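PDB 6WO6: RavA from Legionella pneumophila str. Paris, which is a Legionella effector that probably acts inside host cells during infection, its molecular activity still to be defined. Local coordinates for residues L42-L50 and N118-V126; I106-F116 and R149-F158. The protein carries 2 engineered substitutions. All coordinates share one frame; numbering follows the deposited sequence.

Contact 1. Residues L42-L50 and N118-V126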
loop_
_atom_site.group_PDB
_atom_site.type_symbol
_atom_site.label_atom_id
_atom_site.label_comp_id
_atom_site.label_asym_id
_atom_site.label_seq_id
_atom_site.Cartn_x
_atom_site.Cartn_y
_atom_site.Cartn_z
ATOM N N LEU A 42 -7.746 -34.457 7.481
ATOM C CA LEU A 42 -7.683 -33.004 7.362
ATOM C C LEU A 42 -6.245 -32.507 7.456
ATOM O O LEU A 42 -5.797 -31.709 6.623
ATOM C CB LEU A 42 -8.550 -32.354 8.442
ATOM C CG LEU A 42 -8.509 -30.825 8.535
ATOM C CD1 LEU A 42 -9.728 -30.207 7.864
ATOM C CD2 LEU A 42 -8.388 -30.367 9.986
ATOM N N VAL A 43 -5.505 -32.976 8.467
ATOM C CA VAL A 43 -4.118 -32.547 8.650
ATOM C C VAL A 43 -3.273 -32.903 7.430
ATOM O O VAL A 43 -2.483 -32.081 6.939
ATOM C CB VAL A 43 -3.539 -33.160 9.938
ATOM C CG1 VAL A 43 -2.036 -32.945 10.009
ATOM C CG2 VAL A 43 -4.219 -32.561 11.154
ATOM N N LEU A 44 -3.428 -34.127 6.916
ATOM C CA LEU A 44 -2.609 -34.569 5.793
ATOM C C LEU A 44 -2.945 -33.800 4.521
ATOM O O LEU A 44 -2.039 -33.394 3.783
ATOM C CB LEU A 44 -2.780 -36.071 5.575
ATOM C CG LEU A 44 -1.963 -36.685 4.437
ATOM C CD1 LEU A 44 -0.481 -36.390 4.609
ATOM C CD2 LEU A 44 -2.202 -38.185 4.357
ATOM N N ALA A 45 -4.234 -33.588 4.243
ATOM C CA ALA A 45 -4.603 -32.792 3.078
ATOM C C ALA A 45 -4.068 -31.370 3.196
ATOM O O ALA A 45 -3.585 -30.795 2.211
ATOM C CB ALA A 45 -6.120 -32.784 2.902
ATOM N N SER A 46 -4.131 -30.794 4.399
ATOM C CA SER A 46 -3.631 -29.440 4.606
ATOM C C SER A 46 -2.137 -29.355 4.319
ATOM O O SER A 46 -1.679 -28.440 3.623
ATOM C CB SER A 46 -3.935 -28.985 6.033
ATOM O OG SER A 46 -5.321 -28.742 6.202
ATOM N N ARG A 47 -1.357 -30.303 4.848
ATOM C CA ARG A 47 0.084 -30.281 4.600
ATOM C C ARG A 47 0.393 -30.506 3.123
ATOM O O ARG A 47 1.241 -29.815 2.538
ATOM C CB ARG A 47 0.779 -31.334 5.459
ATOM C CG ARG A 47 0.616 -31.128 6.956
ATOM C CD ARG A 47 1.190 -32.308 7.708
ATOM N NE ARG A 47 2.557 -32.590 7.283
ATOM C CZ ARG A 47 3.115 -33.795 7.324
ATOM N NH1 ARG A 47 2.422 -34.837 7.760
ATOM N NH2 ARG A 47 4.365 -33.959 6.917
ATOM N N LEU A 48 -0.293 -31.474 2.510
ATOM C CA LEU A 48 -0.122 -31.765 1.093
ATOM C C LEU A 48 -0.358 -30.525 0.240
ATOM O O LEU A 48 0.379 -30.269 -0.720
ATOM C CB LEU A 48 -1.079 -32.898 0.713
ATOM C CG LEU A 48 -1.160 -33.524 -0.677
ATOM C CD1 LEU A 48 0.210 -33.784 -1.229
ATOM C CD2 LEU A 48 -1.940 -34.829 -0.590
ATOM N N VAL A 49 -1.368 -29.728 0.591
ATOM C CA VAL A 49 -1.663 -28.534 -0.193
ATOM C C VAL A 49 -0.692 -27.400 0.136
ATOM O O VAL A 49 -0.335 -26.608 -0.746
ATOM C CB VAL A 49 -3.135 -28.128 0.021
ATOM C CG1 VAL A 49 -3.307 -26.625 -0.008
ATOM C CG2 VAL A 49 -4.008 -28.770 -1.041
ATOM N N LEU A 50 -0.231 -27.314 1.386
ATOM C CA LEU A 50 0.738 -26.284 1.752
ATOM C C LEU A 50 2.037 -26.455 0.980
ATOM O O LEU A 50 2.556 -25.496 0.397
ATOM C CB LEU A 50 1.004 -26.319 3.257
ATOM C CG LEU A 50 0.072 -25.484 4.132
ATOM C CD1 LEU A 50 0.140 -25.944 5.578
ATOM C CD2 LEU A 50 0.433 -24.013 4.026
ATOM N N ASN A 118 -13.684 -24.785 8.650
ATOM C CA ASN A 118 -13.100 -26.108 8.836
ATOM C C ASN A 118 -11.600 -26.086 8.579
ATOM O O ASN A 118 -10.824 -26.688 9.331
ATOM C CB ASN A 118 -13.784 -27.118 7.912
ATOM C CG ASN A 118 -15.247 -27.324 8.250
ATOM O OD1 ASN A 118 -15.620 -27.416 9.420
ATOM N ND2 ASN A 118 -16.088 -27.399 7.224
ATOM N N PHE A 119 -11.173 -25.397 7.522
ATOM C CA PHE A 119 -9.764 -25.295 7.147
ATOM C C PHE A 119 -9.163 -23.965 7.573
ATOM O O PHE A 119 -8.395 -23.352 6.825
ATOM C CB PHE A 119 -9.602 -25.496 5.643
ATOM C CG PHE A 119 -9.987 -26.868 5.166
ATOM C CD1 PHE A 119 -11.305 -27.165 4.855
ATOM C CD2 PHE A 119 -9.028 -27.858 5.016
ATOM C CE1 PHE A 119 -11.660 -28.427 4.412
ATOM C CE2 PHE A 119 -9.378 -29.124 4.569
ATOM C CZ PHE A 119 -10.695 -29.408 4.268
ATOM N N ASN A 120 -9.493 -23.493 8.777
ATOM C CA ASN A 120 -9.007 -22.186 9.209
ATOM C C ASN A 120 -7.509 -22.213 9.489
ATOM O O ASN A 120 -6.799 -21.252 9.169
ATOM C CB ASN A 120 -9.777 -21.720 10.441
ATOM C CG ASN A 120 -9.577 -20.246 10.725
ATOM O OD1 ASN A 120 -8.691 -19.862 11.490
ATOM N ND2 ASN A 120 -10.400 -19.406 10.103
ATOM N N LYS A 121 -7.012 -23.295 10.094
ATOM C CA LYS A 121 -5.571 -23.436 10.285
ATOM C C LYS A 121 -4.839 -23.416 8.948
ATOM O O LYS A 121 -3.803 -22.754 8.805
ATOM C CB LYS A 121 -5.263 -24.725 11.049
ATOM C CG LYS A 121 -6.000 -24.859 12.376
ATOM N N LEU A 122 -5.378 -24.120 7.948
ATOM C CA LEU A 122 -4.779 -24.099 6.617
ATOM C C LEU A 122 -4.829 -22.702 6.010
ATOM O O LEU A 122 -3.875 -22.269 5.354
ATOM C CB LEU A 122 -5.491 -25.099 5.706
ATOM C CG LEU A 122 -5.077 -25.015 4.236
ATOM C CD1 LEU A 122 -3.637 -25.471 4.054
ATOM C CD2 LEU A 122 -6.015 -25.812 3.353
ATOM N N ALA A 123 -5.936 -21.985 6.210
ATOM C CA ALA A 123 -6.040 -20.622 5.698
ATOM C C ALA A 123 -4.970 -19.728 6.309
ATOM O O ALA A 123 -4.283 -18.984 5.598
ATOM C CB ALA A 123 -7.434 -20.061 5.978
ATOM N N ILE A 124 -4.806 -19.798 7.632
ATOM C CA ILE A 124 -3.804 -18.976 8.305
ATOM C C ILE A 124 -2.400 -19.363 7.857
ATOM O O ILE A 124 -1.516 -18.506 7.729
ATOM C CB ILE A 124 -3.964 -19.086 9.832
ATOM C CG1 ILE A 124 -5.363 -18.639 10.254
ATOM C CG2 ILE A 124 -2.902 -18.264 10.542
ATOM C CD1 ILE A 124 -5.695 -17.219 9.853
ATOM N N ASP A 125 -2.170 -20.656 7.605
ATOM C CA ASP A 125 -0.847 -21.094 7.165
ATOM C C ASP A 125 -0.542 -20.619 5.748
ATOM O O ASP A 125 0.602 -20.268 5.438
ATOM C CB ASP A 125 -0.737 -22.616 7.258
ATOM C CG ASP A 125 -0.723 -23.108 8.692
ATOM O OD1 ASP A 125 -0.265 -22.347 9.570
ATOM O OD2 ASP A 125 -1.169 -24.250 8.943
ATOM N N VAL A 126 -1.550 -20.608 4.873
ATOM C CA VAL A 126 -1.355 -20.061 3.533
ATOM C C VAL A 126 -1.127 -18.555 3.603
ATOM O O VAL A 126 -0.318 -17.997 2.849
ATOM C CB VAL A 126 -2.550 -20.414 2.626
ATOM C CG1 VAL A 126 -2.421 -19.729 1.276
ATOM C CG2 VAL A 126 -2.640 -21.914 2.435
#

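Contact 2. Residues I106-F116 and R149-F158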
loop_
_atom_site.group_PDB
_atom_site.type_symbol
_atom_site.label_atom_id
_atom_site.label_comp_id
_atom_site.label_asym_id
_atom_site.label_seq_id
_atom_site.Cartn_x
_atom_site.Cartn_y
_atom_site.Cartn_z
ATOM N N ILE A 106 -13.673 -11.167 -2.766
ATOM C CA ILE A 106 -13.923 -11.166 -1.327
ATOM C C ILE A 106 -15.347 -10.706 -1.013
ATOM O O ILE A 106 -15.967 -11.190 -0.057
ATOM C CB ILE A 106 -12.862 -10.309 -0.610
ATOM C CG1 ILE A 106 -11.477 -10.924 -0.829
ATOM C CG2 ILE A 106 -13.175 -10.167 0.876
ATOM C CD1 ILE A 106 -10.476 -10.600 0.248
ATOM N N LEU A 107 -15.899 -9.795 -1.817
ATOM C CA LEU A 107 -17.236 -9.267 -1.562
ATOM C C LEU A 107 -18.331 -10.173 -2.106
ATOM O O LEU A 107 -19.401 -10.276 -1.496
ATOM C CB LEU A 107 -17.382 -7.873 -2.173
ATOM C CG LEU A 107 -16.556 -6.752 -1.549
ATOM C CD1 LEU A 107 -16.762 -5.451 -2.306
ATOM C CD2 LEU A 107 -16.915 -6.592 -0.085
ATOM N N GLU A 108 -18.089 -10.828 -3.241
ATOM C CA GLU A 108 -19.040 -11.754 -3.858
ATOM C C GLU A 108 -19.283 -13.001 -3.024
ATOM O O GLU A 108 -19.945 -13.926 -3.520
ATOM C CB GLU A 108 -18.553 -12.153 -5.253
ATOM C CG GLU A 108 -18.638 -11.042 -6.288
ATOM C CD GLU A 108 -17.780 -11.318 -7.508
ATOM O OE1 GLU A 108 -17.056 -12.338 -7.511
ATOM O OE2 GLU A 108 -17.826 -10.514 -8.463
ATOM N N LYS A 109 -18.762 -13.026 -1.795
ATOM C CA LYS A 109 -18.923 -14.146 -0.873
ATOM C C LYS A 109 -18.392 -15.445 -1.473
ATOM O O LYS A 109 -18.897 -16.534 -1.187
ATOM C CB LYS A 109 -20.383 -14.297 -0.433
ATOM C CG LYS A 109 -21.080 -12.964 -0.157
ATOM C CD LYS A 109 -21.812 -12.961 1.175
ATOM C CE LYS A 109 -20.871 -12.651 2.328
ATOM N NZ LYS A 109 -21.592 -12.623 3.632
ATOM N N GLU A 110 -17.365 -15.331 -2.319
ATOM C CA GLU A 110 -16.603 -16.489 -2.767
ATOM C C GLU A 110 -15.811 -17.125 -1.637
ATOM O O GLU A 110 -15.200 -18.180 -1.844
ATOM C CB GLU A 110 -15.656 -16.080 -3.895
ATOM C CG GLU A 110 -15.849 -16.834 -5.197
ATOM C CD GLU A 110 -15.653 -15.940 -6.410
ATOM O OE1 GLU A 110 -16.624 -15.263 -6.810
ATOM O OE2 GLU A 110 -14.529 -15.901 -6.954
ATOM N N PHE A 111 -15.796 -16.501 -0.461
ATOM C CA PHE A 111 -15.116 -17.020 0.721
ATOM C C PHE A 111 -16.182 -17.621 1.630
ATOM O O PHE A 111 -16.771 -16.938 2.470
ATOM C CB PHE A 111 -14.321 -15.921 1.412
ATOM C CG PHE A 111 -13.024 -15.605 0.735
ATOM C CD1 PHE A 111 -13.005 -15.002 -0.513
ATOM C CD2 PHE A 111 -11.820 -15.918 1.342
ATOM C CE1 PHE A 111 -11.810 -14.717 -1.145
ATOM C CE2 PHE A 111 -10.622 -15.635 0.717
ATOM C CZ PHE A 111 -10.617 -15.031 -0.530
ATOM N N ASP A 112 -16.432 -18.914 1.439
ATOM C CA ASP A 112 -17.433 -19.624 2.221
ATOM C C ASP A 112 -17.084 -19.575 3.703
ATOM O O ASP A 112 -15.913 -19.640 4.089
ATOM C CB ASP A 112 -17.531 -21.074 1.740
ATOM C CG ASP A 112 -18.373 -21.953 2.654
ATOM O OD1 ASP A 112 -19.205 -21.428 3.424
ATOM O OD2 ASP A 112 -18.194 -23.187 2.595
ATOM N N GLY A 113 -18.119 -19.456 4.535
ATOM C CA GLY A 113 -17.897 -19.448 5.970
ATOM C C GLY A 113 -17.377 -20.777 6.483
ATOM O O GLY A 113 -16.373 -20.828 7.197
ATOM N N GLU A 114 -18.042 -21.874 6.112
ATOM C CA GLU A 114 -17.667 -23.171 6.664
ATOM C C GLU A 114 -16.436 -23.758 5.984
ATOM O O GLU A 114 -15.703 -24.527 6.612
ATOM C CB GLU A 114 -18.842 -24.151 6.582
ATOM C CG GLU A 114 -19.188 -24.630 5.183
ATOM C CD GLU A 114 -20.229 -25.731 5.190
ATOM O OE1 GLU A 114 -20.675 -26.122 6.291
ATOM O OE2 GLU A 114 -20.597 -26.209 4.096
ATOM N N LEU A 115 -16.183 -23.413 4.720
ATOM C CA LEU A 115 -14.959 -23.878 4.071
ATOM C C LEU A 115 -13.728 -23.318 4.774
ATOM O O LEU A 115 -12.778 -24.054 5.070
ATOM C CB LEU A 115 -14.958 -23.489 2.591
ATOM C CG LEU A 115 -13.680 -23.835 1.823
ATOM C CD1 LEU A 115 -13.414 -25.329 1.879
ATOM C CD2 LEU A 115 -13.751 -23.355 0.381
ATOM N N PHE A 116 -13.730 -22.014 5.057
ATOM C CA PHE A 116 -12.638 -21.377 5.783
ATOM C C PHE A 116 -12.797 -21.474 7.295
ATOM O O PHE A 116 -11.947 -20.957 8.028
ATOM C CB PHE A 116 -12.510 -19.910 5.357
ATOM C CG PHE A 116 -11.967 -19.733 3.967
ATOM C CD1 PHE A 116 -12.805 -19.811 2.868
ATOM C CD2 PHE A 116 -10.619 -19.502 3.758
ATOM C CE1 PHE A 116 -12.309 -19.658 1.589
ATOM C CE2 PHE A 116 -10.118 -19.347 2.481
ATOM C CZ PHE A 116 -10.965 -19.425 1.395
ATOM N N ARG A 149 -16.478 -2.507 3.696
ATOM C CA ARG A 149 -17.201 -3.771 3.604
ATOM C C ARG A 149 -16.232 -4.936 3.440
ATOM O O ARG A 149 -16.312 -5.925 4.181
ATOM C CB ARG A 149 -18.206 -3.726 2.451
ATOM C CG ARG A 149 -18.990 -5.017 2.262
ATOM C CD ARG A 149 -20.475 -4.764 2.054
ATOM N NE ARG A 149 -21.218 -4.814 3.312
ATOM C CZ ARG A 149 -21.625 -5.939 3.894
ATOM N NH1 ARG A 149 -22.295 -5.894 5.037
ATOM N NH2 ARG A 149 -21.357 -7.113 3.335
ATOM N N VAL A 150 -15.309 -4.824 2.473
ATOM C CA VAL A 150 -14.210 -5.782 2.333
ATOM C C VAL A 150 -13.631 -6.100 3.701
ATOM O O VAL A 150 -13.667 -7.247 4.162
ATOM C CB VAL A 150 -13.123 -5.235 1.388
ATOM C CG1 VAL A 150 -11.888 -6.123 1.406
ATOM C CG2 VAL A 150 -13.648 -5.099 -0.029
ATOM N N SER A 151 -13.128 -5.064 4.379
ATOM C CA SER A 151 -12.541 -5.222 5.706
ATOM C C SER A 151 -13.449 -6.036 6.621
ATOM O O SER A 151 -13.004 -7.002 7.254
ATOM C CB SER A 151 -12.250 -3.847 6.314
ATOM O OG SER A 151 -11.396 -3.953 7.441
ATOM N N GLN A 152 -14.740 -5.683 6.673
ATOM C CA GLN A 152 -15.650 -6.387 7.574
ATOM C C GLN A 152 -15.656 -7.883 7.287
ATOM O O GLN A 152 -15.543 -8.697 8.212
ATOM C CB GLN A 152 -17.065 -5.820 7.466
ATOM C CG GLN A 152 -18.037 -6.465 8.445
ATOM C CD GLN A 152 -19.489 -6.147 8.139
ATOM O OE1 GLN A 152 -20.293 -7.049 7.893
ATOM N NE2 GLN A 152 -19.834 -4.865 8.165
ATOM N N ASN A 153 -15.755 -8.260 6.008
ATOM C CA ASN A 153 -15.711 -9.675 5.653
ATOM C C ASN A 153 -14.455 -10.330 6.211
ATOM O O ASN A 153 -14.522 -11.394 6.840
ATOM C CB ASN A 153 -15.786 -9.839 4.132
ATOM C CG ASN A 153 -17.205 -9.720 3.599
ATOM O OD1 ASN A 153 -18.102 -9.238 4.289
ATOM N ND2 ASN A 153 -17.411 -10.162 2.362
ATOM N N ILE A 154 -13.301 -9.678 6.037
ATOM C CA ILE A 154 -12.047 -10.245 6.524
ATOM C C ILE A 154 -12.095 -10.447 8.030
ATOM O O ILE A 154 -11.545 -11.426 8.552
ATOM C CB ILE A 154 -10.861 -9.351 6.116
ATOM C CG1 ILE A 154 -10.850 -9.122 4.604
ATOM C CG2 ILE A 154 -9.552 -9.982 6.552
ATOM C CD1 ILE A 154 -10.554 -10.362 3.815
ATOM N N ASN A 155 -12.764 -9.549 8.753
ATOM C CA ASN A 155 -12.829 -9.701 10.200
ATOM C C ASN A 155 -13.768 -10.824 10.619
ATOM O O ASN A 155 -13.594 -11.387 11.707
ATOM C CB ASN A 155 -13.248 -8.380 10.845
ATOM C CG ASN A 155 -12.169 -7.315 10.739
ATOM O OD1 ASN A 155 -11.026 -7.530 11.148
ATOM N ND2 ASN A 155 -12.523 -6.165 10.175
ATOM N N ASN A 156 -14.746 -11.176 9.778
ATOM C CA ASN A 156 -15.669 -12.245 10.138
ATOM C C ASN A 156 -15.060 -13.618 9.907
ATOM O O ASN A 156 -15.348 -14.553 10.663
ATOM C CB ASN A 156 -16.973 -12.109 9.350
ATOM C CG ASN A 156 -17.764 -10.875 9.738
ATOM O OD1 ASN A 156 -17.637 -10.366 10.852
ATOM N ND2 ASN A 156 -18.592 -10.388 8.818
ATOM N N ILE A 157 -14.215 -13.755 8.889
ATOM C CA ILE A 157 -13.658 -15.056 8.532
ATOM C C ILE A 157 -12.327 -15.307 9.228
ATOM O O ILE A 157 -12.047 -16.430 9.654
ATOM C CB ILE A 157 -13.529 -15.159 7.002
ATOM C CG1 ILE A 157 -14.920 -15.185 6.363
ATOM C CG2 ILE A 157 -12.725 -16.391 6.611
ATOM C CD1 ILE A 157 -14.907 -15.256 4.856
ATOM N N PHE A 158 -11.494 -14.275 9.370
ATOM C CA PHE A 158 -10.188 -14.385 10.017
ATOM C C PHE A 158 -10.158 -13.487 11.250
ATOM O O PHE A 158 -9.410 -12.500 11.296
ATOM C CB PHE A 158 -9.064 -14.021 9.050
ATOM C CG PHE A 158 -9.099 -14.793 7.763
ATOM C CD1 PHE A 158 -8.889 -16.163 7.756
ATOM C CD2 PHE A 158 -9.335 -14.151 6.559
ATOM C CE1 PHE A 158 -8.921 -16.877 6.572
ATOM C CE2 PHE A 158 -9.368 -14.861 5.370
ATOM C CZ PHE A 158 -9.159 -16.226 5.378
#

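Contact 1. Residues L42-L50 and N118-V126
The carbonyl oxygen of N118 lies 4.0 Å from L42 CD1, the methyl at which helix 38-51 first meets the other segment. F119 comes next, in the N-cap position between helix 115-118 and helix 120-127, and its ring reaches across to helix 38-51. L42 CD1 sits over one face of that ring, 3.8 Å from its centroid and offset toward the rim, in a CH-pi contact. The torsion that sets CG of L42 anti to its backbone N (chi1 175°) carries this branch there. S46 OG lies near the ring plane, at the edge. S46 OG is satisfied within its own helix, donating to L42 O at 3.0 Å, while S46 N reaches that oxygen from the opposite face of its plane. Serine therefore suits a place where two helices come close: it is short, and its polar end turns back to its own backbone.

One turn on, L122 is buried. Its CD1 lies 3.6 Å from S46 O and 3.7 Å from L50 CG, the two leucine side chains sliding past each other in opposite directions, and V49 CG1 adds a looser touch. A84 of helix 77-92 meets both V49 and L122. At D125 the contact reaches its rim: CB rests 3.7 Å from L50 CD2, and the residue is exposed, so an acid is tolerated here with its CB serving the contact. V126 closes the row, its CG2 4.0 Å from L50 CD2.

No hydrogen bond crosses the interface. The axes of the two short segments approach to 10.1 Å with a crossing angle of -18°, a near-parallel helix pair in an entirely helical fold, in which residues three and four apart (L42, S46, V49 and L50 against F119, L122 and V126) face each other.

Contact 2. Residues I106-F116 and R149-F158
With CG of N153 anti to its carbonyl carbon (chi1 -80°), the amide swings toward the end of helix 102-107, where I106 O receives it. N153 ND2 donates to I106 O at 3.0 Å, with an N-H...O angle of 146°. The oxygen lies almost in the amide plane, whereas the donor is tilted 34° from the carbonyl plane. An asparagine suits this buried place, since a helix's last carbonyls run out of backbone N-H partners. Around the bond, aliphatic groups close in. I106 CD1 meets I154 CD1 at 3.6 Å, their side chains crossing at about a right angle, while L107 CD2 lies 3.6 Å from V150 CG2 and also rests against the methylenes of R149.

Farther along, I157 bears on two phenylalanines with different branches: its CD1 reaches F111 CB at 3.6 Å and its CG2 reaches F116 CB at 3.7 Å. That same CG2 covers the centre of the F158 ring. F111 in turn lays CD2 over a face of the F116 ring, near the rim.

Helix 147-157 thus packs against the end of helix 102-107 and the following loop, with F171 and F163 of helix 162-181 touching V150 and I154, and V87 and I91 of helix 77-92 touching F116.

In the fold
Contacts 1 and 2 lie on the same side of the chain's centre, their own centres about 17 Å apart, and meet through helix 120-127. The first segment of contact 2 ends in helix 115-118, which leads into helix 120-127, with F116 O accepting from N120 ND2 at the junction. One side of helix 120-127 faces 42-50; from another, A123 CB reaches F158 CE1 at 3.6 Å and F116 CD2 at 3.9 Å, and I124 CD1 touches F158 CD1 at 4.0 Å. The segments alternate along the chain; by touching both 42-50 and the end of 149-158, segment 118-126 links the two contacts. Both belong to the helical framework of the N-terminal part of the chain.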